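PDB 2B4W: uncharacterized protein from Leishmania major, which is of unknown function but belongs to a family in the beta-fructosidase clan, which suggests a five-bladed beta-propeller and possibly an action on carbohydrates. Local coordinates for residues E16-T21 / G67-T72; K23-Y28 / R61-T66; K247-P252 / G289-D294. All blocks are in the same frame, centred on the assembly; numbering follows the deposited sequence.

Contact 1: E16-T21 / G67-T72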
loop_
_atom_site.group_PDB
_atom_site.type_symbol
_atom_site.label_atom_id
_atom_site.label_comp_id
_atom_site.label_asym_id
_atom_site.label_seq_id
_atom_site.Cartn_x
_atom_site.Cartn_y
_atom_site.Cartn_z
ATOM N N GLU A 16 -7.556 -17.197 7.201
ATOM C CA GLU A 16 -6.347 -17.189 8.010
ATOM C C GLU A 16 -6.164 -15.743 8.496
ATOM O O GLU A 16 -6.554 -14.835 7.760
ATOM C CB GLU A 16 -5.067 -17.611 7.301
ATOM C CG GLU A 16 -5.104 -18.781 6.357
ATOM C CD GLU A 16 -3.810 -19.165 5.693
ATOM O OE1 GLU A 16 -2.733 -18.617 6.029
ATOM O OE2 GLU A 16 -3.901 -20.038 4.810
ATOM N N SER A 17 -5.591 -15.584 9.671
ATOM C CA SER A 17 -5.452 -14.280 10.329
ATOM C C SER A 17 -4.284 -14.325 11.300
ATOM O O SER A 17 -4.264 -15.075 12.280
ATOM C CB SER A 17 -6.777 -13.912 10.992
ATOM O OG SER A 17 -6.715 -12.714 11.722
ATOM N N VAL A 18 -3.261 -13.527 10.987
ATOM C CA VAL A 18 -2.028 -13.507 11.750
ATOM C C VAL A 18 -1.500 -12.065 11.826
ATOM O O VAL A 18 -1.953 -11.218 11.044
ATOM C CB VAL A 18 -0.885 -14.359 11.172
ATOM C CG1 VAL A 18 -1.268 -15.827 11.000
ATOM C CG2 VAL A 18 -0.433 -13.777 9.834
ATOM N N LEU A 19 -0.561 -11.914 12.761
ATOM C CA LEU A 19 0.238 -10.690 12.843
ATOM C C LEU A 19 1.671 -11.067 12.489
ATOM O O LEU A 19 2.161 -12.108 12.938
ATOM C CB LEU A 19 0.148 -10.016 14.206
ATOM C CG LEU A 19 -1.214 -9.382 14.533
ATOM C CD1 LEU A 19 -1.190 -8.821 15.950
ATOM C CD2 LEU A 19 -1.606 -8.318 13.517
ATOM N N LEU A 20 2.309 -10.231 11.676
ATOM C CA LEU A 20 3.697 -10.516 11.340
ATOM C C LEU A 20 4.544 -10.327 12.601
ATOM O O LEU A 20 4.192 -9.504 13.447
ATOM C CB LEU A 20 4.265 -9.611 10.246
ATOM C CG LEU A 20 3.485 -9.530 8.932
ATOM C CD1 LEU A 20 4.366 -9.078 7.777
ATOM C CD2 LEU A 20 2.840 -10.866 8.632
ATOM N N THR A 21 5.624 -11.078 12.683
ATOM C CA THR A 21 6.604 -10.901 13.749
ATOM C C THR A 21 7.850 -10.317 13.078
ATOM O O THR A 21 8.215 -10.771 11.986
ATOM C CB THR A 21 7.003 -12.161 14.536
ATOM O OG1 THR A 21 7.682 -13.075 13.667
ATOM C CG2 THR A 21 5.786 -12.860 15.097
ATOM N N GLY A 67 11.119 -16.843 8.279
ATOM C CA GLY A 67 10.188 -17.865 8.766
ATOM C C GLY A 67 8.780 -17.529 8.319
ATOM O O GLY A 67 8.562 -16.450 7.764
ATOM N N LYS A 68 7.803 -18.383 8.561
ATOM C CA LYS A 68 6.429 -18.094 8.165
ATOM C C LYS A 68 5.933 -16.867 8.912
ATOM O O LYS A 68 5.915 -16.914 10.142
ATOM C CB LYS A 68 5.519 -19.300 8.429
ATOM C CG LYS A 68 4.175 -19.206 7.711
ATOM C CD LYS A 68 3.041 -19.780 8.530
ATOM C CE LYS A 68 1.726 -19.851 7.775
ATOM N NZ LYS A 68 0.728 -20.747 8.429
ATOM N N ASP A 69 5.569 -15.795 8.216
ATOM C CA ASP A 69 5.137 -14.521 8.806
ATOM C C ASP A 69 6.155 -13.947 9.792
ATOM O O ASP A 69 5.846 -13.198 10.716
ATOM C CB ASP A 69 3.753 -14.689 9.438
ATOM C CG ASP A 69 2.727 -15.172 8.429
ATOM O OD1 ASP A 69 2.598 -14.590 7.328
ATOM O OD2 ASP A 69 2.007 -16.151 8.721
ATOM N N GLU A 70 7.438 -14.237 9.565
ATOM C CA GLU A 70 8.572 -13.741 10.311
ATOM C C GLU A 70 9.620 -13.104 9.395
ATOM O O GLU A 70 10.112 -13.645 8.405
ATOM C CB GLU A 70 9.263 -14.837 11.126
ATOM C CG GLU A 70 10.506 -14.290 11.851
ATOM C CD GLU A 70 11.297 -15.451 12.441
ATOM O OE1 GLU A 70 10.765 -16.108 13.358
ATOM O OE2 GLU A 70 12.424 -15.731 12.001
ATOM N N PHE A 71 9.977 -11.880 9.760
ATOM C CA PHE A 71 10.787 -10.965 8.980
ATOM C C PHE A 71 11.911 -10.362 9.799
ATOM O O PHE A 71 11.700 -9.785 10.872
ATOM C CB PHE A 71 9.855 -9.878 8.397
ATOM C CG PHE A 71 9.043 -10.411 7.215
ATOM C CD1 PHE A 71 9.589 -10.339 5.948
ATOM C CD2 PHE A 71 7.792 -10.949 7.398
ATOM C CE1 PHE A 71 8.884 -10.830 4.865
ATOM C CE2 PHE A 71 7.066 -11.442 6.327
ATOM C CZ PHE A 71 7.625 -11.367 5.071
ATOM N N THR A 72 13.145 -10.480 9.296
ATOM C CA THR A 72 14.273 -9.914 10.033
ATOM C C THR A 72 14.904 -8.739 9.296
ATOM O O THR A 72 15.159 -8.731 8.094
ATOM C CB THR A 72 15.363 -10.958 10.323
ATOM O OG1 THR A 72 14.853 -11.963 11.188
ATOM C CG2 THR A 72 16.509 -10.351 11.102
HETATM O O HOH W 1 -1.154 -18.980 8.546
#
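Asp69 lies against Val18 and Leu20, crossing each of their side chains at about a right angle. The Val18 methyl CG2 presses on the carboxylate, 3.6 Å from Asp69 OD2, while Leu20 sets its methyl CD2 4.0 Å from Asp69 CB. Asp69 CG stands anti to its own carbonyl carbon and beside the backbone N (chi1 -57°), a torsion that puts CG beside the Val18 methyl CG2. Its polar need is met from outside the two segments, by a salt bridge from OD1 to Arg290 NE. The other branch of Leu20 turns to an aromatic neighbour: CD1 meets Phe71 CE2 at 3.9 Å, approaching the ring obliquely, so the two methyls of one leucine pack against the Asp69 side chain and the Phe71 ring.

The backbones join beside this packing. Thr21 N donates to Asp69 O over 2.9 Å with a nearly straight N-H...O angle of 173°, and Phe71 N returns a bond of 3.0 Å to Thr21 O. Thr21 thereby grips the chain on either side of Glu70. The beta-branched threonine suits an extended strand, and its OG1 adds a weak bond of 3.5 Å to Asp69 O. At the far end a water links the long charged chains, 3.0 Å from Glu16 OE1 and 2.6 Å from Lys68 NZ; Glu16 OE1 also pairs with Arg290 NH1.

Asp69 has a positive phi (55°), as the third residue of the type II turn from Gly67 to Glu70. That turn closes the hairpin of strands 59-67 and 70-73. Within these residues one parallel bridge, Thr21 with Glu70, begins the pairing that Lys23 continues with Phe71 and Ala73, in a mixed sheet consistent with a beta-propeller.

Contact 2: K23-Y28 / R61-T66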
loop_
_atom_site.group_PDB
_atom_site.type_symbol
_atom_site.label_atom_id
_atom_site.label_comp_id
_atom_site.label_asym_id
_atom_site.label_seq_id
_atom_site.Cartn_x
_atom_site.Cartn_y
_atom_site.Cartn_z
ATOM N N LYS A 23 11.977 -9.011 13.684
ATOM C CA LYS A 23 13.196 -9.167 14.457
ATOM C C LYS A 23 14.285 -8.222 13.996
ATOM O O LYS A 23 14.396 -7.847 12.839
ATOM C CB LYS A 23 13.721 -10.598 14.404
ATOM C CG LYS A 23 12.822 -11.644 15.035
ATOM C CD LYS A 23 13.124 -13.024 14.450
ATOM C CE LYS A 23 13.429 -14.005 15.576
ATOM N NZ LYS A 23 12.316 -14.026 16.572
ATOM N N GLY A 24 15.100 -7.875 14.979
ATOM C CA GLY A 24 16.170 -6.924 14.814
ATOM C C GLY A 24 15.663 -5.498 14.982
ATOM O O GLY A 24 16.388 -4.535 14.720
ATOM N N VAL A 25 14.412 -5.291 15.402
ATOM C CA VAL A 25 14.028 -3.896 15.686
ATOM C C VAL A 25 13.305 -3.822 17.019
ATOM O O VAL A 25 12.270 -3.166 17.150
ATOM C CB VAL A 25 13.147 -3.280 14.588
ATOM C CG1 VAL A 25 13.871 -3.346 13.247
ATOM C CG2 VAL A 25 11.801 -3.980 14.514
ATOM N N ASP A 26 13.852 -4.525 18.009
ATOM C CA ASP A 26 13.272 -4.554 19.349
ATOM C C ASP A 26 13.009 -3.162 19.897
ATOM O O ASP A 26 13.815 -2.241 19.761
ATOM C CB ASP A 26 14.228 -5.339 20.256
ATOM C CG ASP A 26 14.277 -6.813 19.895
ATOM O OD1 ASP A 26 13.402 -7.306 19.147
ATOM O OD2 ASP A 26 15.213 -7.486 20.373
ATOM N N GLY A 27 11.860 -2.903 20.518
ATOM C CA GLY A 27 11.653 -1.567 21.068
ATOM C C GLY A 27 10.789 -0.708 20.172
ATOM O O GLY A 27 10.193 0.265 20.648
ATOM N N TYR A 28 10.748 -1.106 18.895
ATOM C CA TYR A 28 9.970 -0.394 17.891
ATOM C C TYR A 28 8.710 -1.122 17.444
ATOM O O TYR A 28 8.594 -2.341 17.484
ATOM C CB TYR A 28 10.808 -0.127 16.646
ATOM C CG TYR A 28 11.896 0.890 16.815
ATOM C CD1 TYR A 28 13.122 0.493 17.350
ATOM C CD2 TYR A 28 11.712 2.209 16.443
ATOM C CE1 TYR A 28 14.124 1.432 17.499
ATOM C CE2 TYR A 28 12.724 3.152 16.595
ATOM C CZ TYR A 28 13.920 2.744 17.130
ATOM O OH TYR A 28 14.944 3.659 17.286
ATOM N N ARG A 61 12.913 0.439 7.207
ATOM C CA ARG A 61 13.880 -0.645 7.090
ATOM C C ARG A 61 13.447 -1.665 6.032
ATOM O O ARG A 61 12.274 -1.769 5.671
ATOM C CB ARG A 61 14.077 -1.351 8.425
ATOM C CG ARG A 61 14.751 -0.494 9.487
ATOM C CD ARG A 61 16.179 -0.144 9.164
ATOM N NE ARG A 61 17.142 -1.207 9.343
ATOM C CZ ARG A 61 17.523 -1.943 10.359
ATOM N NH1 ARG A 61 17.032 -1.848 11.587
ATOM N NH2 ARG A 61 18.476 -2.844 10.127
ATOM N N LEU A 62 14.422 -2.413 5.550
ATOM C CA LEU A 62 14.180 -3.557 4.678
ATOM C C LEU A 62 14.260 -4.813 5.558
ATOM O O LEU A 62 15.253 -4.897 6.277
ATOM C CB LEU A 62 15.197 -3.661 3.555
ATOM C CG LEU A 62 15.107 -4.866 2.610
ATOM C CD1 LEU A 62 13.903 -4.764 1.675
ATOM C CD2 LEU A 62 16.407 -4.990 1.826
ATOM N N PHE A 63 13.258 -5.682 5.452
ATOM C CA PHE A 63 13.203 -6.964 6.103
ATOM C C PHE A 63 13.127 -8.149 5.113
ATOM O O PHE A 63 12.429 -8.122 4.090
ATOM C CB PHE A 63 11.993 -7.091 7.020
ATOM C CG PHE A 63 11.866 -6.021 8.091
ATOM C CD1 PHE A 63 11.367 -4.778 7.770
ATOM C CD2 PHE A 63 12.235 -6.303 9.391
ATOM C CE1 PHE A 63 11.262 -3.801 8.759
ATOM C CE2 PHE A 63 12.115 -5.357 10.385
ATOM C CZ PHE A 63 11.633 -4.114 10.044
ATOM N N GLU A 64 13.862 -9.183 5.460
ATOM C CA GLU A 64 13.975 -10.483 4.837
ATOM C C GLU A 64 13.158 -11.505 5.627
ATOM O O GLU A 64 13.266 -11.692 6.844
ATOM C CB GLU A 64 15.430 -10.940 4.730
ATOM C CG GLU A 64 15.655 -12.170 3.864
ATOM C CD GLU A 64 17.077 -12.698 3.959
ATOM O OE1 GLU A 64 18.044 -11.927 3.762
ATOM O OE2 GLU A 64 17.235 -13.907 4.231
ATOM N N GLU A 65 12.290 -12.192 4.885
ATOM C CA GLU A 65 11.595 -13.335 5.440
ATOM C C GLU A 65 12.551 -14.353 6.040
ATOM O O GLU A 65 13.440 -14.916 5.390
ATOM C CB GLU A 65 10.766 -14.038 4.349
ATOM C CG GLU A 65 10.013 -15.229 4.922
ATOM C CD GLU A 65 9.088 -15.889 3.904
ATOM O OE1 GLU A 65 9.547 -16.778 3.160
ATOM O OE2 GLU A 65 7.895 -15.518 3.860
ATOM N N THR A 66 12.410 -14.666 7.332
ATOM C CA THR A 66 13.253 -15.732 7.858
ATOM C C THR A 66 12.413 -16.829 8.522
ATOM O O THR A 66 13.007 -17.642 9.241
ATOM C CB THR A 66 14.258 -15.263 8.932
ATOM O OG1 THR A 66 13.454 -14.995 10.085
ATOM C CG2 THR A 66 15.001 -14.014 8.538
#
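Val25 and Phe63 meet tip to tip in an apolar packing contact between the loop that follows strand 16-23 and the strand 59-67. The methyl CG1 of Val25 approaches Phe63 CE2 to 3.9 Å, arriving obliquely to the ring. The short branched chain of valine suits a place where one methyl touches both the ring and Arg61 NH1, the latter also at 3.9 Å from CG1.

Arg61 runs past Val25 in the opposite direction, its chain bent at chi2 (-66°) and again at chi3. Apolar contact alone would be a poor setting for its charge, but NH2 bonds to Val74 O and NE more weakly to Leu77 O, which fixes the guanidinium while NH1 lies beside the valine methyl. A polar atom also comes near the ring: Lys23 O sits at the edge of Phe63, close to the ring plane and 4.2 Å from CE2, where the slightly positive C-H rim tolerates an oxygen.

Two glycines with positive phi, Gly24 and Gly27, let the loop turn. The second occupies the third position of a type II turn from Val25 to Tyr28, closed by a bond of 3.1 Å from Tyr28 N to Val25 O.

Phe22, near the end of strand 16-23, packs edge-to-face with Phe63, and Val30 of strand 29-31 touches both Val25 and Phe63; strand 59-67 itself is flanked by strands 42-50 and 70-73.

Contact 3: K247-P252 / G289-D294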
loop_
_atom_site.group_PDB
_atom_site.type_symbol
_atom_site.label_atom_id
_atom_site.label_comp_id
_atom_site.label_asym_id
_atom_site.label_seq_id
_atom_site.Cartn_x
_atom_site.Cartn_y
_atom_site.Cartn_z
ATOM N N LYS A 247 -10.027 -4.113 11.133
ATOM C CA LYS A 247 -9.298 -4.353 12.371
ATOM C C LYS A 247 -9.647 -5.700 12.992
ATOM O O LYS A 247 -8.788 -6.442 13.462
ATOM C CB LYS A 247 -9.606 -3.258 13.408
ATOM C CG LYS A 247 -8.555 -2.710 14.304
ATOM C CD LYS A 247 -7.394 -3.605 14.638
ATOM C CE LYS A 247 -6.637 -3.051 15.849
ATOM N NZ LYS A 247 -6.770 -4.022 16.969
ATOM N N SER A 248 -10.950 -6.013 13.020
ATOM C CA SER A 248 -11.380 -7.250 13.655
ATOM C C SER A 248 -11.033 -8.492 12.851
ATOM O O SER A 248 -11.261 -9.607 13.343
ATOM C CB SER A 248 -12.902 -7.249 13.831
ATOM O OG SER A 248 -13.467 -7.060 12.540
ATOM N N CYS A 249 -10.522 -8.320 11.641
ATOM C CA CYS A 249 -10.131 -9.424 10.780
ATOM C C CYS A 249 -8.786 -10.040 11.143
ATOM O O CYS A 249 -8.496 -11.182 10.790
ATOM C CB CYS A 249 -9.987 -8.924 9.335
ATOM S SG CYS A 249 -11.557 -8.594 8.551
ATOM N N TYR A 250 -7.985 -9.227 11.810
ATOM C CA TYR A 250 -6.633 -9.485 12.259
ATOM C C TYR A 250 -6.631 -9.769 13.752
ATOM O O TYR A 250 -7.534 -9.312 14.443
ATOM C CB TYR A 250 -5.720 -8.279 11.958
ATOM C CG TYR A 250 -5.743 -7.897 10.491
ATOM C CD1 TYR A 250 -6.739 -7.100 9.951
ATOM C CD2 TYR A 250 -4.735 -8.351 9.644
ATOM C CE1 TYR A 250 -6.762 -6.748 8.604
ATOM C CE2 TYR A 250 -4.752 -8.006 8.306
ATOM C CZ TYR A 250 -5.750 -7.220 7.788
ATOM O OH TYR A 250 -5.722 -6.892 6.443
ATOM N N PRO A 251 -5.650 -10.491 14.252
ATOM C CA PRO A 251 -5.627 -10.732 15.694
ATOM C C PRO A 251 -5.641 -9.428 16.491
ATOM O O PRO A 251 -5.283 -8.332 16.059
ATOM C CB PRO A 251 -4.313 -11.476 15.918
ATOM C CG PRO A 251 -3.999 -12.102 14.596
ATOM C CD PRO A 251 -4.534 -11.145 13.569
ATOM N N PRO A 252 -6.131 -9.561 17.716
ATOM C CA PRO A 252 -6.157 -8.433 18.644
ATOM C C PRO A 252 -4.759 -7.899 18.928
ATOM O O PRO A 252 -3.781 -8.631 19.087
ATOM C CB PRO A 252 -6.741 -9.045 19.920
ATOM C CG PRO A 252 -6.538 -10.517 19.775
ATOM C CD PRO A 252 -6.706 -10.782 18.301
ATOM N N GLY A 289 -0.407 -6.840 9.729
ATOM C CA GLY A 289 -1.152 -8.077 9.710
ATOM C C GLY A 289 -1.239 -8.679 8.316
ATOM O O GLY A 289 -1.007 -8.034 7.288
ATOM N N ARG A 290 -1.588 -9.961 8.292
ATOM C CA ARG A 290 -1.925 -10.698 7.090
ATOM C C ARG A 290 -3.196 -11.526 7.327
ATOM O O ARG A 290 -3.255 -12.291 8.295
ATOM C CB ARG A 290 -0.774 -11.613 6.669
ATOM C CG ARG A 290 -1.145 -12.591 5.564
ATOM C CD ARG A 290 -0.067 -13.582 5.258
ATOM N NE ARG A 290 0.115 -14.665 6.204
ATOM C CZ ARG A 290 -0.690 -15.713 6.362
ATOM N NH1 ARG A 290 -1.793 -15.895 5.662
ATOM N NH2 ARG A 290 -0.414 -16.650 7.269
ATOM N N ILE A 291 -4.168 -11.365 6.437
ATOM C CA ILE A 291 -5.360 -12.190 6.391
ATOM C C ILE A 291 -5.452 -12.776 4.971
ATOM O O ILE A 291 -5.052 -12.082 4.029
ATOM C CB ILE A 291 -6.690 -11.480 6.708
ATOM C CG1 ILE A 291 -6.983 -10.275 5.827
ATOM C CG2 ILE A 291 -6.740 -11.175 8.214
ATOM C CD1 ILE A 291 -8.293 -9.524 6.034
ATOM N N THR A 292 -5.958 -13.995 4.911
ATOM C CA THR A 292 -6.196 -14.723 3.656
ATOM C C THR A 292 -7.686 -14.602 3.364
ATOM O O THR A 292 -8.514 -14.944 4.199
ATOM C CB THR A 292 -5.715 -16.174 3.759
ATOM O OG1 THR A 292 -4.315 -16.198 4.091
ATOM C CG2 THR A 292 -5.866 -16.900 2.435
ATOM N N ILE A 293 -7.993 -14.090 2.184
ATOM C CA ILE A 293 -9.283 -13.700 1.691
ATOM C C ILE A 293 -9.467 -14.126 0.231
ATOM O O ILE A 293 -8.512 -14.477 -0.449
ATOM C CB ILE A 293 -9.449 -12.178 1.828
ATOM C CG1 ILE A 293 -8.429 -11.340 1.069
ATOM C CG2 ILE A 293 -9.414 -11.771 3.298
ATOM C CD1 ILE A 293 -8.894 -9.928 0.784
ATOM N N ASP A 294 -10.689 -14.119 -0.247
ATOM C CA ASP A 294 -11.016 -14.405 -1.630
ATOM C C ASP A 294 -10.425 -13.321 -2.539
ATOM O O ASP A 294 -10.283 -12.172 -2.110
ATOM C CB ASP A 294 -12.523 -14.444 -1.841
ATOM C CG ASP A 294 -13.211 -15.452 -0.940
ATOM O OD1 ASP A 294 -12.951 -16.661 -1.107
ATOM O OD2 ASP A 294 -13.992 -15.027 -0.064
#
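Tyr250 and Ile291 cross at about a right angle in the buried seam between strand 287-293 and the loop after strand 238-245, in what is probably the five-bladed beta-propeller of the beta-fructosidase clan. The loop begins with a short 3-10 segment, 247-249, and then lays its aromatic residue against the strand.

The main interaction is a CH-pi contact. Ile291 CG2 stands over one face of the Tyr250 ring, 3.9 Å from its centroid and 18° off the normal, displaced toward the rim. Ile291 CG1 lies between the backbone N and the carbonyl carbon (chi1 56°), which leaves CG2 anti to the carbonyl carbon, over the ring face. The other branch of the isoleucine runs on to the phenolic end, where CG1 lies 3.7 Å from Tyr250 OH. Beta-branching thus lets one residue cover much of the length of the ring.

Further apolar packing comes from Cys249, whose short side chain meets Ile291 CD1 through CB, at 3.8 Å. Edge packing against the backbone is the third kind: Tyr250 CE2 lies 3.6 Å from Gly289 C and 3.7 Å from Arg290 N, both at the ring edge. Glycine suits this place, since a CB on Gly289 would clash, falling 2.3 Å from Tyr250 CD2.

Polar groups are satisfied elsewhere. Tyr250 OH is hydrogen-bonded to Asn226 OD1, giving the buried hydroxyl a partner. The Arg290 side chain points away from the loop, where Asp278 is a further salt-bridge partner of NH1, and acidic partners balance the buried charge.

Packing is tightest at the loop backbone, where Cys249 O, which also accepts a bond from Ser17 OG, comes within 3.1 Å of Ile291 CG2.

In the fold
All three contacts reach one mixed sheet, with contact 1 in the middle. Contact 2 is nested in the loop that contact 1 closes, their centres 11 Å apart, and backbone pairs tie them: Thr72 N to Glu64 O at 2.7 Å and Phe71 O to Lys23 N at 2.9 Å, both probable hydrogen bonds. Contact 3 follows later in the chain, its centre 12 Å from that of contact 1; the two are joined by the Asp69 OD1 to Arg290 NE salt bridge (2.7 Å) and a probable hydrogen bond from Ser17 OG to Cys249 O (2.5 Å). Contacts 2 and 3 do not touch, their nearest atoms about 8 Å apart. Strand 16-23 thus links early and late parts of the chain.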